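Local structure of serine-tRNA ligase (6BLJ) at residues A[83-88]-A[111-116]; A[192-197]-A[455-460]. The protein probably charges tRNA(Ser) with serine in the cytoplasm of Naegleria fowleri, activating the amino acid as a seryl-adenylate before transferring it to the tRNA. One frame throughout, in Å; residues are numbered along the deposited sequence.

Interaction 1. Residues A[83-88]-A[111-116]; sequences DDLELP and KLNTNQ
Gln116, in the first turn of helix 114-147, packs against the 83-88 loop and meets it with nearly every atom of its side chain. CB faces the CD2 methyl of Leu87, which also rests against the Gln116 carbonyl oxygen. CG, turned anti to the carbonyl carbon (chi1 -70°), packs on Leu85 O and Leu85 CB, and CD touches the same CB. The carboxamide then works in both directions. NE2 donates to Glu86 O over 3.0 Å in a nearly straight bond that lies in the amide plane of Gln116, although the donor stands above the carbonyl plane of Glu86. OE1 accepts from Asn113 N at 2.9 Å through an in-plane lone pair, while Gln116 N returns a 2.7 Å bond to Asn113 OD1. With its OD1 engaged in this way, Asn113 offers ND2 to Asp83 O on a lone pair, 3.0 Å off but bent (135°) and tilted from its own amide plane; Asn115 ND2 adds a weak bond to the same oxygen at 3.3 Å. Leu85 CD1 touches Asn113 ND2 at 3.6 Å, and Pro88 CD meets Leu112 CD2 at 3.9 Å. Lys119 forms a salt bridge with Asp84, which centres an inverse gamma turn. The reciprocal Asn113-Gln116 bonds are a capping box that starts a long helix of the N-terminal tRNA-binding arm of seryl-tRNA synthetases.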
loop_
_atom_site.group_PDB
_atom_site.type_symbol
_atom_site.label_atom_id
_atom_site.label_comp_id
_atom_site.label_asym_id
_atom_site.label_seq_id
_atom_site.Cartn_x
_atom_site.Cartn_y
_atom_site.Cartn_z
ATOM N N ASP A 83 -56.701 10.874 36.121
ATOM C CA ASP A 83 -56.891 10.305 34.798
ATOM C C ASP A 83 -55.545 9.998 34.139
ATOM O O ASP A 83 -54.481 10.455 34.576
ATOM C CB ASP A 83 -57.707 11.251 33.920
ATOM C CG ASP A 83 -59.132 11.383 34.397
ATOM O OD1 ASP A 83 -59.640 10.403 34.990
ATOM O OD2 ASP A 83 -59.731 12.460 34.183
ATOM N N ASP A 84 -55.617 9.211 33.064
ATOM C CA ASP A 84 -54.449 8.758 32.306
ATOM C C ASP A 84 -54.015 9.866 31.340
ATOM O O ASP A 84 -54.089 9.746 30.117
ATOM C CB ASP A 84 -54.784 7.461 31.577
ATOM C CG ASP A 84 -53.573 6.827 30.903
ATOM O OD1 ASP A 84 -52.434 7.147 31.290
ATOM O OD2 ASP A 84 -53.772 6.012 29.976
ATOM N N LEU A 85 -53.560 10.973 31.920
ATOM C CA LEU A 85 -53.234 12.155 31.135
ATOM C C LEU A 85 -51.822 12.074 30.571
ATOM O O LEU A 85 -50.928 11.459 31.160
ATOM C CB LEU A 85 -53.368 13.416 31.988
ATOM C CG LEU A 85 -54.743 13.679 32.610
ATOM C CD1 LEU A 85 -54.651 14.818 33.602
ATOM C CD2 LEU A 85 -55.756 13.994 31.523
ATOM N N GLU A 86 -51.625 12.715 29.420
ATOM C CA GLU A 86 -50.287 12.886 28.877
ATOM C C GLU A 86 -49.540 13.969 29.651
ATOM O O GLU A 86 -50.146 14.798 30.339
ATOM C CB GLU A 86 -50.347 13.249 27.390
ATOM C CG GLU A 86 -51.036 12.205 26.514
ATOM C CD GLU A 86 -50.363 10.846 26.591
ATOM O OE1 GLU A 86 -49.128 10.785 26.444
ATOM O OE2 GLU A 86 -51.070 9.840 26.816
ATOM N N LEU A 87 -48.205 13.941 29.545
ATOM C CA LEU A 87 -47.384 15.003 30.115
ATOM C C LEU A 87 -47.567 16.285 29.307
ATOM O O LEU A 87 -47.546 16.245 28.073
ATOM C CB LEU A 87 -45.893 14.623 30.103
ATOM C CG LEU A 87 -45.410 13.334 30.767
ATOM C CD1 LEU A 87 -43.946 13.075 30.433
ATOM C CD2 LEU A 87 -45.608 13.413 32.270
ATOM N N PRO A 88 -47.729 17.433 29.964
ATOM C CA PRO A 88 -47.808 18.694 29.220
ATOM C C PRO A 88 -46.531 18.958 28.437
ATOM O O PRO A 88 -45.429 18.611 28.869
ATOM C CB PRO A 88 -48.014 19.744 30.318
ATOM C CG PRO A 88 -48.563 18.977 31.477
ATOM C CD PRO A 88 -47.934 17.625 31.408
ATOM N N LYS A 111 -48.411 19.778 40.421
ATOM C CA LYS A 111 -49.184 20.034 39.212
ATOM C C LYS A 111 -49.533 18.756 38.458
ATOM O O LYS A 111 -50.494 18.755 37.681
ATOM C CB LYS A 111 -48.410 20.981 38.291
ATOM C CG LYS A 111 -48.109 22.345 38.890
ATOM C CD LYS A 111 -47.228 23.154 37.949
ATOM C CE LYS A 111 -46.888 24.524 38.516
ATOM N NZ LYS A 111 -45.998 25.278 37.586
ATOM N N LEU A 112 -48.786 17.674 38.666
ATOM C CA LEU A 112 -48.973 16.423 37.944
ATOM C C LEU A 112 -49.646 15.393 38.842
ATOM O O LEU A 112 -49.290 15.259 40.018
ATOM C CB LEU A 112 -47.625 15.878 37.447
ATOM C CG LEU A 112 -46.795 16.854 36.615
ATOM C CD1 LEU A 112 -45.347 16.389 36.472
ATOM C CD2 LEU A 112 -47.453 17.051 35.251
ATOM N N ASN A 113 -50.619 14.662 38.287
ATOM C CA ASN A 113 -51.205 13.558 39.032
ATOM C C ASN A 113 -50.233 12.378 39.040
ATOM O O ASN A 113 -49.174 12.407 38.407
ATOM C CB ASN A 113 -52.590 13.185 38.480
ATOM C CG ASN A 113 -52.551 12.557 37.079
ATOM O OD1 ASN A 113 -51.565 11.924 36.666
ATOM N ND2 ASN A 113 -53.655 12.726 36.340
ATOM N N THR A 114 -50.585 11.322 39.770
ATOM C CA THR A 114 -49.620 10.247 39.980
ATOM C C THR A 114 -49.373 9.457 38.697
ATOM O O THR A 114 -48.247 9.011 38.449
ATOM C CB THR A 114 -50.090 9.339 41.111
ATOM O OG1 THR A 114 -50.165 10.116 42.316
ATOM C CG2 THR A 114 -49.110 8.188 41.318
ATOM N N ASN A 115 -50.406 9.286 37.860
ATOM C CA ASN A 115 -50.188 8.677 36.549
ATOM C C ASN A 115 -49.192 9.488 35.724
ATOM O O ASN A 115 -48.316 8.919 35.058
ATOM C CB ASN A 115 -51.512 8.539 35.794
ATOM C CG ASN A 115 -52.420 7.469 36.380
ATOM O OD1 ASN A 115 -51.951 6.460 36.912
ATOM N ND2 ASN A 115 -53.730 7.686 36.281
ATOM N N GLN A 116 -49.303 10.821 35.762
ATOM C CA GLN A 116 -48.359 11.651 35.020
ATOM C C GLN A 116 -46.960 11.576 35.610
ATOM O O GLN A 116 -45.975 11.642 34.865
ATOM C CB GLN A 116 -48.833 13.102 34.983
ATOM C CG GLN A 116 -50.069 13.334 34.111
ATOM C CD GLN A 116 -50.616 14.728 34.293
ATOM O OE1 GLN A 116 -50.943 15.132 35.409
ATOM N NE2 GLN A 116 -50.695 15.482 33.206
HETATM O O HOH W 1 -56.799 14.000 36.437
#

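Interaction 2. Residues A[192-197]-A[455-460]; sequences IDIMRK and IVENYQ
Ile194 and Val456 bring helices 191-197 and 448-458 together, their CA atoms 7.0 Å apart, with no hydrogen bond crossing between the two segments. Both CB atoms point across the gap, and the two side chains run antiparallel past one another, Ile194 CG2 lying 3.9 Å from Val456 CB. The other branch of Ile194 carries CD1 over the end of helix 448-458, where it sits 3.5 Å from Val456 O and touches Glu457 CA and CG. Gln460 closes over this methyl from beyond the helix, crossing Ile194 at about a right angle, with NE2 3.7 Å from CD1. Its carboxamide is held by a 2.9 Å bond from NE2 to a lone pair of Glu457 O, in the amide plane of Gln460, and by Leu189 N, which donates to OE1. Met195 is extended beyond CG and ends with CE 4.1 Å from Val456 CG2; its side chain also reaches Leu452 and Cys453. Glu457 OE2 accepts from His191 N at the start of the partner helix, and OE1 from Gly397 N. This is apolar helix-helix packing in the class II synthetase catalytic domain, with the side chain of Met195 about 11 Å from the bound AMP.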
loop_
_atom_site.group_PDB
_atom_site.type_symbol
_atom_site.label_atom_id
_atom_site.label_comp_id
_atom_site.label_asym_id
_atom_site.label_seq_id
_atom_site.Cartn_x
_atom_site.Cartn_y
_atom_site.Cartn_z
ATOM N N ILE A 192 30.095 -7.563 -0.462
ATOM C CA ILE A 192 29.532 -8.129 -1.696
ATOM C C ILE A 192 30.636 -8.708 -2.587
ATOM O O ILE A 192 30.477 -9.790 -3.171
ATOM C CB ILE A 192 28.675 -7.090 -2.455
ATOM C CG1 ILE A 192 28.011 -7.761 -3.677
ATOM C CG2 ILE A 192 29.514 -5.873 -2.897
ATOM C CD1 ILE A 192 27.120 -6.836 -4.451
ATOM N N ASP A 193 31.778 -8.019 -2.691
ATOM C CA ASP A 193 32.881 -8.530 -3.507
ATOM C C ASP A 193 33.472 -9.793 -2.905
ATOM O O ASP A 193 33.772 -10.750 -3.627
ATOM C CB ASP A 193 33.962 -7.463 -3.667
ATOM C CG ASP A 193 33.453 -6.237 -4.397
ATOM O OD1 ASP A 193 32.865 -6.415 -5.480
ATOM O OD2 ASP A 193 33.605 -5.112 -3.881
ATOM N N ILE A 194 33.625 -9.815 -1.581
ATOM C CA ILE A 194 34.128 -11.005 -0.899
ATOM C C ILE A 194 33.220 -12.197 -1.167
ATOM O O ILE A 194 33.684 -13.281 -1.547
ATOM C CB ILE A 194 34.258 -10.733 0.611
ATOM C CG1 ILE A 194 35.314 -9.653 0.862
ATOM C CG2 ILE A 194 34.595 -12.014 1.334
ATOM C CD1 ILE A 194 35.334 -9.121 2.294
ATOM N N MET A 195 31.908 -12.021 -0.964
ATOM C CA MET A 195 30.986 -13.148 -1.117
ATOM C C MET A 195 30.951 -13.649 -2.558
ATOM O O MET A 195 30.874 -14.860 -2.802
ATOM C CB MET A 195 29.579 -12.753 -0.656
ATOM C CG MET A 195 29.495 -12.489 0.839
ATOM S SD MET A 195 27.802 -12.166 1.384
ATOM C CE MET A 195 28.076 -12.059 3.155
ATOM N N ARG A 196 31.020 -12.740 -3.527
ATOM C CA ARG A 196 31.074 -13.166 -4.924
ATOM C C ARG A 196 32.390 -13.876 -5.233
ATOM O O ARG A 196 32.413 -14.851 -6.001
ATOM C CB ARG A 196 30.882 -11.969 -5.860
ATOM C CG ARG A 196 29.425 -11.477 -5.964
ATOM C CD ARG A 196 29.303 -10.266 -6.900
ATOM N NE ARG A 196 27.911 -9.863 -7.068
ATOM C CZ ARG A 196 27.550 -8.656 -7.494
ATOM N NH1 ARG A 196 28.481 -7.749 -7.776
ATOM N NH2 ARG A 196 26.268 -8.350 -7.624
ATOM N N LYS A 197 33.501 -13.389 -4.668
ATOM C CA LYS A 197 34.785 -14.048 -4.898
ATOM C C LYS A 197 34.824 -15.434 -4.265
ATOM O O LYS A 197 35.586 -16.297 -4.714
ATOM C CB LYS A 197 35.929 -13.175 -4.376
ATOM C CG LYS A 197 36.312 -12.028 -5.309
ATOM C CD LYS A 197 37.258 -11.026 -4.631
ATOM C CE LYS A 197 38.625 -11.640 -4.343
ATOM N NZ LYS A 197 39.296 -12.074 -5.602
ATOM N N ILE A 455 31.120 -10.358 9.305
ATOM C CA ILE A 455 32.138 -11.383 9.520
ATOM C C ILE A 455 33.095 -11.443 8.338
ATOM O O ILE A 455 34.316 -11.432 8.511
ATOM C CB ILE A 455 31.485 -12.752 9.776
ATOM C CG1 ILE A 455 30.818 -12.779 11.155
ATOM C CG2 ILE A 455 32.524 -13.889 9.626
ATOM C CD1 ILE A 455 30.028 -14.061 11.419
ATOM N N VAL A 456 32.559 -11.499 7.111
ATOM C CA VAL A 456 33.469 -11.738 5.992
ATOM C C VAL A 456 34.415 -10.552 5.803
ATOM O O VAL A 456 35.567 -10.742 5.395
ATOM C CB VAL A 456 32.695 -12.090 4.696
ATOM C CG1 VAL A 456 31.820 -13.357 4.897
ATOM C CG2 VAL A 456 31.885 -10.915 4.159
ATOM N N GLU A 457 33.971 -9.321 6.122
ATOM C CA GLU A 457 34.872 -8.170 6.025
ATOM C C GLU A 457 35.948 -8.192 7.105
ATOM O O GLU A 457 37.111 -7.874 6.836
ATOM C CB GLU A 457 34.095 -6.857 6.097
ATOM C CG GLU A 457 33.308 -6.540 4.815
ATOM C CD GLU A 457 32.805 -5.101 4.774
ATOM O OE1 GLU A 457 33.199 -4.277 5.640
ATOM O OE2 GLU A 457 31.993 -4.804 3.879
ATOM N N ASN A 458 35.589 -8.558 8.333
ATOM C CA ASN A 458 36.583 -8.514 9.399
ATOM C C ASN A 458 37.542 -9.697 9.374
ATOM O O ASN A 458 38.659 -9.570 9.890
ATOM C CB ASN A 458 35.888 -8.436 10.755
ATOM C CG ASN A 458 35.389 -7.042 11.052
ATOM O OD1 ASN A 458 36.165 -6.155 11.410
ATOM N ND2 ASN A 458 34.092 -6.822 10.843
ATOM N N TYR A 459 37.148 -10.821 8.768
ATOM C CA TYR A 459 37.962 -12.039 8.747
ATOM C C TYR A 459 38.559 -12.323 7.369
ATOM O O TYR A 459 39.090 -13.418 7.145
ATOM C CB TYR A 459 37.124 -13.238 9.225
ATOM C CG TYR A 459 36.957 -13.256 10.730
ATOM C CD1 TYR A 459 37.825 -13.986 11.540
ATOM C CD2 TYR A 459 35.949 -12.505 11.354
ATOM C CE1 TYR A 459 37.692 -13.995 12.943
ATOM C CE2 TYR A 459 35.818 -12.499 12.761
ATOM C CZ TYR A 459 36.697 -13.249 13.542
ATOM O OH TYR A 459 36.588 -13.265 14.918
ATOM N N GLN A 460 38.493 -11.364 6.446
ATOM C CA GLN A 460 39.030 -11.571 5.110
ATOM C C GLN A 460 40.555 -11.638 5.143
ATOM O O GLN A 460 41.207 -11.077 6.026
ATOM C CB GLN A 460 38.574 -10.444 4.176
ATOM C CG GLN A 460 39.171 -9.079 4.510
ATOM C CD GLN A 460 38.669 -7.971 3.591
ATOM O OE1 GLN A 460 39.004 -7.926 2.399
ATOM N NE2 GLN A 460 37.830 -7.093 4.134
#

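The two contacts lie on opposite sides of the chain's centre, about 81 Å apart at their nearest atoms, and share no helix or strand. Interaction 1 is a surface contact far out on the helical arm, where a loop meets the beginning of a helix; amide side chains donating to backbone carbonyls do most of the work, with leucine and proline carbons filling in. Interaction 2 is buried in the catalytic domain and joins the short helix 191-197 to the C-terminal end of helix 448-458 through aliphatic and methionine side chains. There the polar groups of Glu457 and Gln460 make no bond between the segments, although Glu457 reaches His191 at the head of the partner helix.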